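Local atomic coordinates of glutamate racemase (Francisella tularensis subsp. tularensis, PDB entry 3OUT), a protein that belongs to the Asp/Glu/hydantoin racemase family, has an alpha/beta fold with two parallel beta-sheets, and holds D-glutamic acid in this model. Residues 19-22 / 23-27; 62-65 / 66-70; 117-120 / 121-124; 127-130 / 131-135; 214-217 / 218-222. All blocks are in the same frame, centred on the assembly; numbering follows the deposited sequence. Where two conformers were deposited one is given.

Contact 1 of 5, residues 19-22 / 23-27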
loop_
_atom_site.group_PDB
_atom_site.type_symbol
_atom_site.label_atom_id
_atom_site.label_comp_id
_atom_site.label_asym_id
_atom_site.label_seq_id
_atom_site.Cartn_x
_atom_site.Cartn_y
_atom_site.Cartn_z
ATOM N N GLY B 19 19.571 -2.923 -6.434
ATOM C CA GLY B 19 19.483 -4.248 -7.078
ATOM C C GLY B 19 19.679 -4.237 -8.576
ATOM O O GLY B 19 19.744 -5.300 -9.185
ATOM N N LEU B 20 19.705 -3.050 -9.190
ATOM C CA LEU B 20 19.930 -2.913 -10.629
ATOM C C LEU B 20 21.325 -3.455 -11.004
ATOM O O LEU B 20 21.537 -3.853 -12.145
ATOM C CB LEU B 20 19.744 -1.460 -11.097
ATOM C CG LEU B 20 18.278 -1.036 -11.075
ATOM C CD1 LEU B 20 18.122 0.457 -11.102
ATOM C CD2 LEU B 20 17.553 -1.727 -12.297
ATOM N N THR B 21 22.257 -3.467 -10.058
ATOM C CA THR B 21 23.551 -4.067 -10.324
ATOM C C THR B 21 23.448 -5.546 -10.710
ATOM O O THR B 21 24.237 -6.009 -11.547
ATOM C CB THR B 21 24.510 -3.900 -9.161
ATOM O OG1 THR B 21 24.845 -2.509 -9.029
ATOM C CG2 THR B 21 25.756 -4.744 -9.400
ATOM N N ILE B 22 22.486 -6.278 -10.130
ATOM C CA ILE B 22 22.279 -7.713 -10.461
ATOM C C ILE B 22 21.839 -7.835 -11.916
ATOM O O ILE B 22 22.207 -8.790 -12.617
ATOM C CB ILE B 22 21.226 -8.392 -9.547
ATOM C CG1 ILE B 22 21.794 -8.546 -8.134
ATOM C CG2 ILE B 22 20.745 -9.746 -10.118
ATOM C CD1 ILE B 22 22.623 -9.778 -7.923
ATOM N N VAL B 23 21.034 -6.883 -12.395
ATOM C CA VAL B 23 20.635 -6.889 -13.792
ATOM C C VAL B 23 21.876 -6.763 -14.700
ATOM O O VAL B 23 22.050 -7.518 -15.662
ATOM C CB VAL B 23 19.593 -5.773 -14.073
ATOM C CG1 VAL B 23 19.219 -5.770 -15.555
ATOM C CG2 VAL B 23 18.350 -6.038 -13.226
ATOM N N LYS B 24 22.741 -5.814 -14.359
ATOM C CA LYS B 24 24.005 -5.597 -15.041
ATOM C C LYS B 24 24.827 -6.920 -15.065
ATOM O O LYS B 24 25.336 -7.357 -16.117
ATOM C CB LYS B 24 24.763 -4.446 -14.375
ATOM C CG LYS B 24 26.186 -4.193 -14.913
ATOM C CD LYS B 24 27.013 -3.331 -13.948
ATOM C CE LYS B 24 27.569 -4.143 -12.746
ATOM N NZ LYS B 24 28.375 -3.331 -11.750
ATOM N N ASN B 25 24.923 -7.552 -13.910
ATOM C CA ASN B 25 25.725 -8.752 -13.789
ATOM C C ASN B 25 25.151 -9.850 -14.672
ATOM O O ASN B 25 25.814 -10.523 -15.333
ATOM C CB ASN B 25 25.792 -9.236 -12.336
ATOM C CG ASN B 25 26.615 -8.327 -11.426
ATOM O OD1 ASN B 25 27.545 -7.710 -11.828
ATOM N ND2 ASN B 25 26.281 -8.328 -10.207
ATOM N N LEU B 26 23.841 -9.998 -14.614
ATOM C CA LEU B 26 23.172 -11.025 -15.404
ATOM C C LEU B 26 23.371 -10.804 -16.884
ATOM O O LEU B 26 23.547 -11.720 -17.605
ATOM C CB LEU B 26 21.661 -11.163 -15.081
ATOM C CG LEU B 26 21.297 -11.667 -13.688
ATOM C CD1 LEU B 26 19.799 -11.556 -13.457
ATOM C CD2 LEU B 26 21.752 -13.092 -13.417
HETATM N N MSE B 27 23.321 -9.544 -17.300
HETATM C CA MSE B 27 23.478 -9.191 -18.704
HETATM C C MSE B 27 24.884 -9.509 -19.195
HETATM O O MSE B 27 25.124 -9.600 -20.398
HETATM C CB MSE B 27 23.168 -7.709 -18.923
HETATM C CG MSE B 27 21.685 -7.378 -18.913
HETATM SE SE MSE B 27 21.340 -5.463 -19.050
HETATM C CE MSE B 27 22.356 -4.862 -17.497
HETATM O O HOH W 1 26.972 -1.173 -10.678
#
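I22 overlaps L26 one helical turn further on: the branch methyl I22 CG2 lies 3.9 Å from L26 CD1, the two side chains crossing at a slant rather than running alongside each other. L26 CG sits 3.2 Å from I22 O, so the leucine covers the carbonyl that receives its own amide, L26 N to I22 O at 2.8 Å. On the neighbouring face the overlap is slighter, L20 CD2 reaching V23 CG2 at 4.5 Å. N25 folds back over the preceding turn. With CG turned away from its own carbonyl carbon and beside its backbone N (chi1 -70°), the carboxamide comes back close to T21 O; N25 ND2 is 3.4 Å from that oxygen, but the angle is too poor for a bond, and T21 O is instead gripped by N25 N at 2.9 Å. These turns belong to the N-terminal part of helix 20-29, the connecting helix of the beta-alpha-beta unit formed with strands 10-14 and 35-39. I22, V23 and L26 all press on V12 of strand 10-14, while L20 and V23 meet L253 of helix 245-253. N25 faces S208 and S212 of helix 208-221. The polar flank carries T21 and K24, side by side and pointing the same way. The lysine chain is extended except for a bend at chi3 (79°), and its NZ donates to a water at 2.8 Å. T21 has two conformers; in the one given OG1 bonds to the same water, so this bridge is doubtful as a fixed feature. G19 gives its N-H to D14 OD2.

Contact 2 of 5, residues 62-65 / 66-70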
loop_
_atom_site.group_PDB
_atom_site.type_symbol
_atom_site.label_atom_id
_atom_site.label_comp_id
_atom_site.label_asym_id
_atom_site.label_seq_id
_atom_site.Cartn_x
_atom_site.Cartn_y
_atom_site.Cartn_z
ATOM N N ALA B 62 6.574 -10.715 -4.412
ATOM C CA ALA B 62 6.677 -12.130 -4.776
ATOM C C ALA B 62 5.499 -12.579 -5.591
ATOM O O ALA B 62 5.665 -13.220 -6.648
ATOM C CB ALA B 62 6.857 -13.039 -3.528
ATOM N N LYS B 63 4.291 -12.214 -5.147
ATOM C CA LYS B 63 3.093 -12.600 -5.875
ATOM C C LYS B 63 3.080 -11.957 -7.261
ATOM O O LYS B 63 2.676 -12.590 -8.240
ATOM C CB LYS B 63 1.829 -12.278 -5.071
ATOM C CG LYS B 63 1.772 -13.113 -3.809
ATOM C CD LYS B 63 0.681 -12.650 -2.836
ATOM C CE LYS B 63 0.800 -13.378 -1.505
ATOM N NZ LYS B 63 -0.304 -12.954 -0.509
ATOM N N PHE B 64 3.472 -10.685 -7.362
ATOM C CA PHE B 64 3.524 -10.031 -8.651
ATOM C C PHE B 64 4.458 -10.791 -9.583
ATOM O O PHE B 64 4.124 -11.037 -10.739
ATOM C CB PHE B 64 3.991 -8.565 -8.494
ATOM C CG PHE B 64 4.075 -7.820 -9.786
ATOM C CD1 PHE B 64 5.161 -7.962 -10.619
ATOM C CD2 PHE B 64 3.036 -6.995 -10.185
ATOM C CE1 PHE B 64 5.229 -7.285 -11.805
ATOM C CE2 PHE B 64 3.099 -6.315 -11.391
ATOM C CZ PHE B 64 4.216 -6.456 -12.193
ATOM N N LEU B 65 5.635 -11.176 -9.110
ATOM C CA LEU B 65 6.589 -11.834 -10.012
ATOM C C LEU B 65 6.116 -13.211 -10.446
ATOM O O LEU B 65 6.318 -13.597 -11.597
ATOM C CB LEU B 65 7.964 -11.934 -9.347
ATOM C CG LEU B 65 8.745 -10.630 -9.274
ATOM C CD1 LEU B 65 9.996 -10.754 -8.424
ATOM C CD2 LEU B 65 9.091 -10.060 -10.682
ATOM N N ILE B 66 5.509 -13.951 -9.519
ATOM C CA ILE B 66 5.002 -15.299 -9.816
ATOM C C ILE B 66 3.868 -15.235 -10.841
ATOM O O ILE B 66 3.785 -16.080 -11.729
ATOM C CB ILE B 66 4.637 -16.070 -8.541
ATOM C CG1 ILE B 66 5.902 -16.363 -7.723
ATOM C CG2 ILE B 66 3.820 -17.361 -8.875
ATOM C CD1 ILE B 66 7.033 -17.254 -8.354
ATOM N N ASP B 67 3.058 -14.187 -10.802
ATOM C CA ASP B 67 2.026 -13.956 -11.814
ATOM C C ASP B 67 2.588 -13.674 -13.194
ATOM O O ASP B 67 1.880 -13.875 -14.212
ATOM C CB ASP B 67 1.134 -12.768 -11.424
ATOM C CG ASP B 67 -0.046 -13.156 -10.594
ATOM O OD1 ASP B 67 -0.123 -14.299 -10.121
ATOM O OD2 ASP B 67 -0.881 -12.230 -10.410
ATOM N N GLN B 68 3.851 -13.238 -13.268
ATOM C CA GLN B 68 4.530 -13.046 -14.572
ATOM C C GLN B 68 5.205 -14.311 -15.079
ATOM O O GLN B 68 5.824 -14.310 -16.178
ATOM C CB GLN B 68 5.603 -11.953 -14.512
ATOM C CG GLN B 68 5.231 -10.674 -13.833
ATOM C CD GLN B 68 3.952 -10.063 -14.283
ATOM O OE1 GLN B 68 3.831 -9.681 -15.459
ATOM N NE2 GLN B 68 2.975 -9.912 -13.330
ATOM N N GLU B 69 5.103 -15.384 -14.308
ATOM C CA GLU B 69 5.630 -16.708 -14.675
ATOM C C GLU B 69 7.133 -16.642 -14.951
ATOM O O GLU B 69 7.619 -17.104 -16.007
ATOM C CB GLU B 69 4.846 -17.353 -15.816
ATOM C CG GLU B 69 3.423 -17.681 -15.425
ATOM C CD GLU B 69 2.611 -18.332 -16.537
ATOM O OE1 GLU B 69 2.696 -17.933 -17.716
ATOM O OE2 GLU B 69 1.920 -19.292 -16.203
ATOM N N VAL B 70 7.873 -16.028 -14.014
ATOM C CA VAL B 70 9.338 -16.101 -14.051
ATOM C C VAL B 70 9.789 -17.554 -13.862
ATOM O O VAL B 70 9.118 -18.310 -13.155
ATOM C CB VAL B 70 10.013 -15.182 -13.016
ATOM C CG1 VAL B 70 9.693 -13.683 -13.313
ATOM C CG2 VAL B 70 9.599 -15.539 -11.563
HETATM O O HOH W 2 0.959 -14.654 -7.531
#
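The Q68 carboxamide lies over one face of the F64 ring, the two planes only 16° apart. Its NE2 stands 3.7 Å above the ring plane, over the centre, so the amide rides flat on the aromatic cloud. One N-H of NE2 is used, in the amide plane, on F64 O, 3.0 Å from NE2 with an angle of 160° at the hydrogen. The F64 ring extends with CG anti to the backbone N (chi1 180°), while Q68 is bent at chi2 and curls back over the turn before it; ring and carbonyl of one residue thus hold the amide in a fixed rotation. Its other end, Q68 OE1, accepts from R51 of the second subunit. This is the C-terminal end of helix 51-67, where regular bonding fades: D67 N still reaches K63 O at 3.0 Å, but Q68 N makes only weak bonds to F64 O and L65 O, and E69 leaves the helix with positive phi. On the outer flank a water bridges K63 O and D67 OD1, donating to each at 2.8 Å; D67 OD2 bonds to Y268 OH. E69 points away from residues 62-65; its carboxylate is bonded to H133 and N126 of the second subunit.

Contact 3 of 5, residues 117-120 / 121-124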
loop_
_atom_site.group_PDB
_atom_site.type_symbol
_atom_site.label_atom_id
_atom_site.label_comp_id
_atom_site.label_asym_id
_atom_site.label_seq_id
_atom_site.Cartn_x
_atom_site.Cartn_y
_atom_site.Cartn_z
ATOM N N ILE B 117 28.810 -5.092 7.249
ATOM C CA ILE B 117 28.075 -3.819 7.324
ATOM C C ILE B 117 26.848 -3.958 6.457
ATOM O O ILE B 117 26.902 -4.579 5.385
ATOM C CB ILE B 117 28.890 -2.563 6.898
ATOM C CG1 ILE B 117 29.605 -2.750 5.544
ATOM C CG2 ILE B 117 29.903 -2.214 8.019
ATOM C CD1 ILE B 117 30.253 -1.492 4.930
ATOM N N ALA B 118 25.751 -3.338 6.900
ATOM C CA ALA B 118 24.483 -3.451 6.194
ATOM C C ALA B 118 23.496 -2.461 6.760
ATOM O O ALA B 118 23.803 -1.745 7.708
ATOM C CB ALA B 118 23.919 -4.938 6.305
ATOM N N THR B 119 22.289 -2.479 6.226
ATOM C CA THR B 119 21.235 -1.616 6.770
ATOM C C THR B 119 20.897 -1.981 8.212
ATOM O O THR B 119 21.142 -3.107 8.675
ATOM C CB THR B 119 19.931 -1.703 5.979
ATOM O OG1 THR B 119 19.412 -3.042 6.094
ATOM C CG2 THR B 119 20.072 -1.316 4.499
ATOM N N PRO B 120 20.312 -1.030 8.937
ATOM C CA PRO B 120 19.848 -1.368 10.294
ATOM C C PRO B 120 18.956 -2.603 10.341
ATOM O O PRO B 120 19.153 -3.467 11.213
ATOM C CB PRO B 120 19.130 -0.063 10.730
ATOM C CG PRO B 120 19.842 0.976 10.014
ATOM C CD PRO B 120 20.091 0.397 8.643
ATOM N N ALA B 121 17.983 -2.727 9.424
ATOM C CA ALA B 121 17.124 -3.921 9.393
ATOM C C ALA B 121 17.927 -5.201 9.212
ATOM O O ALA B 121 17.701 -6.175 9.915
ATOM C CB ALA B 121 16.026 -3.813 8.341
ATOM N N THR B 122 18.894 -5.189 8.296
ATOM C CA THR B 122 19.665 -6.382 8.046
ATOM C C THR B 122 20.461 -6.761 9.272
ATOM O O THR B 122 20.529 -7.932 9.621
ATOM C CB THR B 122 20.565 -6.194 6.798
ATOM O OG1 THR B 122 19.727 -6.003 5.651
ATOM C CG2 THR B 122 21.567 -7.374 6.569
ATOM N N ILE B 123 21.169 -5.800 9.863
ATOM C CA ILE B 123 22.066 -6.127 10.976
ATOM C C ILE B 123 21.209 -6.548 12.188
ATOM O O ILE B 123 21.485 -7.571 12.825
ATOM C CB ILE B 123 22.982 -4.951 11.352
ATOM C CG1 ILE B 123 23.941 -4.607 10.219
ATOM C CG2 ILE B 123 23.746 -5.281 12.668
ATOM C CD1 ILE B 123 24.888 -5.726 9.803
ATOM N N ASN B 124 20.125 -5.808 12.468
ATOM C CA ASN B 124 19.257 -6.134 13.597
ATOM C C ASN B 124 18.556 -7.479 13.431
ATOM O O ASN B 124 18.253 -8.134 14.413
ATOM C CB ASN B 124 18.201 -5.054 13.847
ATOM C CG ASN B 124 18.793 -3.760 14.318
ATOM O OD1 ASN B 124 19.894 -3.719 14.843
ATOM N ND2 ASN B 124 18.061 -2.675 14.097
HETATM O O HOH W 3 21.494 -4.404 4.050
#
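A118 and T122 make the tight part of this turn: A118 CB and T122 CG2 are only 3.4 Å apart, closer than ordinary van der Waals contact, and I123 CD1 closes on the same A118 CB at 3.7 Å. A118, near the end of strand 113-118, thus packs against the first turn of the helix. Between them T119 serves as N-cap, its OG1 accepting from T122 N at 3.1 Å, while T119 O takes I123 N at 2.9 Å. The capping hydroxyl is set by a chi1 of 64°, which tucks OG1 between the backbone N and carbonyl carbon; the T122 side chain crosses that of T119 at about a right angle. T79 OG1 is hydrogen-bonded to both threonine hydroxyls, and a water accepts from T119 N and T122 OG1, so this buried polar cluster is well supplied with partners. T119 also touches the bound D-glutamic acid and is one of the residues lining the ligand pocket. The looser side is that of N124. Its carboxamide leans over P120 O, with ND2 3.2 Å away but poorly angled for a bond; that oxygen accepts from N124 N, at 2.8 Å. N124 is partly exposed and packs on R235 of the third subunit and L243 of the fourth. Behind the turn, I117 pairs through its backbone with I183 of strand 181-184, I123 lies against S143 and P145 of strand 140-145, and A121 rests on T79 and I83 of helix 78-92.

Contact 4 of 5, residues 127-130 / 131-135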
loop_
_atom_site.group_PDB
_atom_site.type_symbol
_atom_site.label_atom_id
_atom_site.label_comp_id
_atom_site.label_asym_id
_atom_site.label_seq_id
_atom_site.Cartn_x
_atom_site.Cartn_y
_atom_site.Cartn_z
ATOM N N ALA B 127 20.753 -11.824 10.369
ATOM C CA ALA B 127 20.781 -12.843 9.356
ATOM C C ALA B 127 22.216 -13.232 8.919
ATOM O O ALA B 127 22.484 -14.410 8.696
ATOM C CB ALA B 127 19.954 -12.394 8.115
ATOM N N TYR B 128 23.114 -12.269 8.749
ATOM C CA TYR B 128 24.443 -12.620 8.225
ATOM C C TYR B 128 25.187 -13.458 9.245
ATOM O O TYR B 128 25.762 -14.484 8.902
ATOM C CB TYR B 128 25.260 -11.395 7.825
ATOM C CG TYR B 128 25.247 -11.095 6.337
ATOM C CD1 TYR B 128 25.991 -11.836 5.476
ATOM C CD2 TYR B 128 24.526 -10.006 5.811
ATOM C CE1 TYR B 128 26.002 -11.556 4.111
ATOM C CE2 TYR B 128 24.554 -9.713 4.507
ATOM C CZ TYR B 128 25.301 -10.508 3.638
ATOM O OH TYR B 128 25.309 -10.225 2.285
ATOM N N ALA B 129 25.189 -13.024 10.501
ATOM C CA ALA B 129 25.884 -13.840 11.539
ATOM C C ALA B 129 25.275 -15.227 11.645
ATOM O O ALA B 129 25.977 -16.220 11.703
ATOM C CB ALA B 129 25.850 -13.132 12.856
ATOM N N LEU B 130 23.951 -15.310 11.650
ATOM C CA LEU B 130 23.274 -16.604 11.726
ATOM C C LEU B 130 23.638 -17.534 10.581
ATOM O O LEU B 130 23.956 -18.716 10.800
ATOM C CB LEU B 130 21.766 -16.412 11.792
ATOM C CG LEU B 130 20.936 -17.679 11.994
ATOM C CD1 LEU B 130 21.066 -18.161 13.448
ATOM C CD2 LEU B 130 19.479 -17.450 11.528
ATOM N N GLN B 131 23.630 -17.009 9.366
ATOM C CA GLN B 131 23.887 -17.845 8.176
ATOM C C GLN B 131 25.346 -18.236 8.084
ATOM O O GLN B 131 25.651 -19.332 7.654
ATOM C CB GLN B 131 23.428 -17.152 6.901
ATOM C CG GLN B 131 21.909 -16.880 6.851
ATOM C CD GLN B 131 21.068 -18.136 6.806
ATOM O OE1 GLN B 131 21.394 -19.090 6.105
ATOM N NE2 GLN B 131 19.968 -18.139 7.567
ATOM N N ILE B 132 26.237 -17.344 8.489
ATOM C CA ILE B 132 27.662 -17.678 8.539
ATOM C C ILE B 132 27.853 -18.781 9.555
ATOM O O ILE B 132 28.549 -19.758 9.292
ATOM C CB ILE B 132 28.533 -16.447 8.862
ATOM C CG1 ILE B 132 28.492 -15.455 7.697
ATOM C CG2 ILE B 132 29.996 -16.853 9.174
ATOM C CD1 ILE B 132 29.019 -14.047 8.021
ATOM N N HIS B 133 27.206 -18.641 10.714
ATOM C CA HIS B 133 27.315 -19.653 11.774
ATOM C C HIS B 133 26.679 -21.012 11.455
ATOM O O HIS B 133 27.131 -22.045 12.005
ATOM C CB HIS B 133 26.804 -19.091 13.095
ATOM C CG HIS B 133 27.697 -18.040 13.688
ATOM N ND1 HIS B 133 27.208 -17.006 14.467
ATOM C CD2 HIS B 133 29.032 -17.850 13.603
ATOM C CE1 HIS B 133 28.216 -16.216 14.820
ATOM N NE2 HIS B 133 29.338 -16.726 14.321
ATOM N N LYS B 134 25.718 -21.034 10.539
ATOM C CA LYS B 134 25.188 -22.292 10.002
ATOM C C LYS B 134 26.231 -23.094 9.240
ATOM O O LYS B 134 26.168 -24.316 9.232
ATOM C CB LYS B 134 23.977 -22.066 9.090
ATOM C CG LYS B 134 22.726 -21.716 9.859
ATOM C CD LYS B 134 21.531 -21.582 8.912
ATOM C CE LYS B 134 20.273 -21.106 9.657
ATOM N NZ LYS B 134 19.883 -22.085 10.686
ATOM N N LYS B 135 27.183 -22.406 8.597
ATOM C CA LYS B 135 28.331 -23.054 7.943
ATOM C C LYS B 135 29.387 -23.417 8.957
ATOM O O LYS B 135 29.933 -24.542 8.931
ATOM C CB LYS B 135 28.949 -22.120 6.893
ATOM C CG LYS B 135 28.030 -21.813 5.718
ATOM C CD LYS B 135 27.769 -22.985 4.800
ATOM C CE LYS B 135 27.040 -22.537 3.546
ATOM N NZ LYS B 135 27.066 -23.564 2.448
#
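Residues 127-133 are helical, and the i to i+4 bonds Q131 N to A127 O, I132 N to Y128 O, H133 N to A129 O and K134 N to L130 O are all 2.9 Å long. The last is the most bent, 139° at the hydrogen, and the next amide, K135 N, bonds weakly to I132 O. Side chains of the second half lie back over the carbonyls of the first. Q131 CG and I132 CG1 each come within 3.1 Å of the oxygen one turn earlier, A127 O and Y128 O respectively. H133 does likewise: a chi1 of -70° swings the imidazole back along the helix, bringing ND1 to 3.1 Å from A129 O, yet the angle forbids a bond. The proper partner of H133 ND1 is E69 of the third subunit, and NE2 bonds to I139 O, so the imidazole is fixed at both nitrogens. On the outer flank contact is slight: L130 CD2 lies 4.1 Å from Q131 NE2 and 4.2 Å from K134 CE, both slantwise. Y128 points away from the second segment, its hydroxyl bonded to the pocket residue N78. A129, I132 and H133 rest on V141 of strand 140-145, I132 also on V105 of helix 100-106, while A129, L130 and H133 also meet the third subunit. Helix 127-135 leads into strand 140-145, outermost within this chain in the four-stranded parallel sheet, the helix-covered sheet of an alpha/beta domain.

Contact 5 of 5, residues 214-217 / 218-222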
loop_
_atom_site.group_PDB
_atom_site.type_symbol
_atom_site.label_atom_id
_atom_site.label_comp_id
_atom_site.label_asym_id
_atom_site.label_seq_id
_atom_site.Cartn_x
_atom_site.Cartn_y
_atom_site.Cartn_z
HETATM N N MSE B 214 25.480 -17.986 -9.135
HETATM C CA MSE B 214 24.671 -19.053 -8.556
HETATM C C MSE B 214 23.433 -19.299 -9.418
HETATM O O MSE B 214 23.039 -20.441 -9.635
HETATM C CB MSE B 214 24.317 -18.771 -7.079
HETATM C CG MSE B 214 25.512 -18.888 -6.170
HETATM SE SE MSE B 214 24.991 -18.362 -4.380
HETATM C CE MSE B 214 26.241 -19.506 -3.387
ATOM N N LEU B 215 22.795 -18.224 -9.878
ATOM C CA LEU B 215 21.649 -18.364 -10.747
ATOM C C LEU B 215 22.067 -18.988 -12.097
ATOM O O LEU B 215 21.431 -19.906 -12.540
ATOM C CB LEU B 215 20.958 -17.020 -10.957
ATOM C CG LEU B 215 19.750 -17.065 -11.910
ATOM C CD1 LEU B 215 18.768 -18.160 -11.520
ATOM C CD2 LEU B 215 19.052 -15.733 -11.923
ATOM N N TYR B 216 23.161 -18.522 -12.698
ATOM C CA TYR B 216 23.704 -19.139 -13.910
ATOM C C TYR B 216 23.880 -20.670 -13.724
ATOM O O TYR B 216 23.422 -21.465 -14.557
ATOM C CB TYR B 216 25.048 -18.532 -14.341
ATOM C CG TYR B 216 25.630 -19.333 -15.473
ATOM C CD1 TYR B 216 25.263 -19.092 -16.788
ATOM C CD2 TYR B 216 26.507 -20.374 -15.218
ATOM C CE1 TYR B 216 25.748 -19.878 -17.830
ATOM C CE2 TYR B 216 27.003 -21.170 -16.250
ATOM C CZ TYR B 216 26.611 -20.914 -17.551
ATOM O OH TYR B 216 27.104 -21.704 -18.574
ATOM N N SER B 217 24.524 -21.084 -12.628
ATOM C CA SER B 217 24.817 -22.512 -12.461
ATOM C C SER B 217 23.542 -23.315 -12.387
ATOM O O SER B 217 23.447 -24.387 -12.985
ATOM C CB SER B 217 25.649 -22.762 -11.216
ATOM O OG SER B 217 26.911 -22.185 -11.392
ATOM N N LEU B 218 22.541 -22.778 -11.679
ATOM C CA LEU B 218 21.273 -23.445 -11.576
ATOM C C LEU B 218 20.610 -23.587 -12.933
ATOM O O LEU B 218 20.135 -24.662 -13.273
ATOM C CB LEU B 218 20.337 -22.721 -10.610
ATOM C CG LEU B 218 19.017 -23.408 -10.241
ATOM C CD1 LEU B 218 18.494 -22.909 -8.875
ATOM C CD2 LEU B 218 17.967 -23.234 -11.322
ATOM N N LEU B 219 20.542 -22.507 -13.705
ATOM C CA LEU B 219 19.891 -22.605 -15.030
ATOM C C LEU B 219 20.623 -23.565 -15.969
ATOM O O LEU B 219 20.012 -24.331 -16.697
ATOM C CB LEU B 219 19.801 -21.237 -15.690
ATOM C CG LEU B 219 18.914 -20.235 -14.955
ATOM C CD1 LEU B 219 18.985 -18.903 -15.662
ATOM C CD2 LEU B 219 17.447 -20.677 -14.885
ATOM N N PHE B 220 21.942 -23.494 -15.954
ATOM C CA PHE B 220 22.753 -24.345 -16.810
ATOM C C PHE B 220 22.569 -25.811 -16.449
ATOM O O PHE B 220 22.312 -26.658 -17.324
ATOM C CB PHE B 220 24.214 -23.954 -16.675
ATOM C CG PHE B 220 25.149 -24.899 -17.359
ATOM C CD1 PHE B 220 25.387 -24.792 -18.718
ATOM C CD2 PHE B 220 25.785 -25.898 -16.643
ATOM C CE1 PHE B 220 26.251 -25.689 -19.363
ATOM C CE2 PHE B 220 26.664 -26.792 -17.285
ATOM C CZ PHE B 220 26.894 -26.681 -18.630
ATOM N N GLU B 221 22.705 -26.122 -15.166
ATOM C CA GLU B 221 22.705 -27.528 -14.760
ATOM C C GLU B 221 21.323 -28.127 -14.983
ATOM O O GLU B 221 21.193 -29.317 -15.307
ATOM C CB GLU B 221 23.162 -27.679 -13.308
ATOM C CG GLU B 221 24.664 -27.378 -13.073
ATOM C CD GLU B 221 25.641 -28.371 -13.761
ATOM O OE1 GLU B 221 25.219 -29.476 -14.154
ATOM O OE2 GLU B 221 26.837 -28.023 -13.911
ATOM N N ASN B 222 20.288 -27.299 -14.866
ATOM C CA ASN B 222 18.915 -27.768 -15.048
ATOM C C ASN B 222 18.374 -27.612 -16.471
ATOM O O ASN B 222 17.198 -27.863 -16.711
ATOM C CB ASN B 222 18.002 -27.132 -13.988
ATOM C CG ASN B 222 18.361 -27.600 -12.554
ATOM O OD1 ASN B 222 18.430 -28.797 -12.283
ATOM N ND2 ASN B 222 18.595 -26.660 -11.655
#
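Y216 and F220 lie side by side, pointing the same way along one side of the helix. Their rings are nearly parallel, planes at 17°, but slid so far apart that they barely overlap, with centroids 5.9 Å apart. Over one face of the tyrosine ring there is a CH-pi contact: F220 CB stands 4.3 Å from the centroid of the Y216 ring. The tyrosine hydroxyl reaches forward, Y216 OH coming to 3.5 Å from F220 CD1. Both rings leave the backbone with CG anti to N (chi1 172° in each), which makes them run alongside each other. On the buried face L215 CD1 meets L219 CG at 4.0 Å, the two leucines crossing at a slant. Backbone bonds set this spacing, F220 N to Y216 O at 2.9 Å and L219 N to L215 O at 3.0 Å. Beyond them the helix finishes as N222 N bonds to L218 O at 3.1 Å, an oxygen that also receives a weak bond from N222 ND2. Further out, L215 and L219 press on I10 of strand 10-14, and Y216 on I29 of helix 20-29. The helix is part of an alpha/beta fold, lying on the connection from strand 203-205 of one parallel sheet to strand 234-238 of the other.

Overall arrangement
The five contacts fall around two parallel sheets. Contacts 1 and 5 touch directly, L26 CD2 lying 4.1 Å from L215 CD2 where helices 20-29 and 208-221 meet. Contacts 3 and 4 touch as well, T122 CG2 to Y128 CD2 at 4.0 Å, between consecutive helices. Contact 3 lies across the chain's centre from contact 1, centres about 22 Å apart, and D-glutamic acid is bound close to both: the side chain of T119 is about 4 Å from it and that of Y128 in contact 4 about 8 Å, with G19 about 7 Å away. Contact 2 is remote from contact 4 within the chain, about 29 Å between centres, yet the two meet across a subunit interface in the assembly.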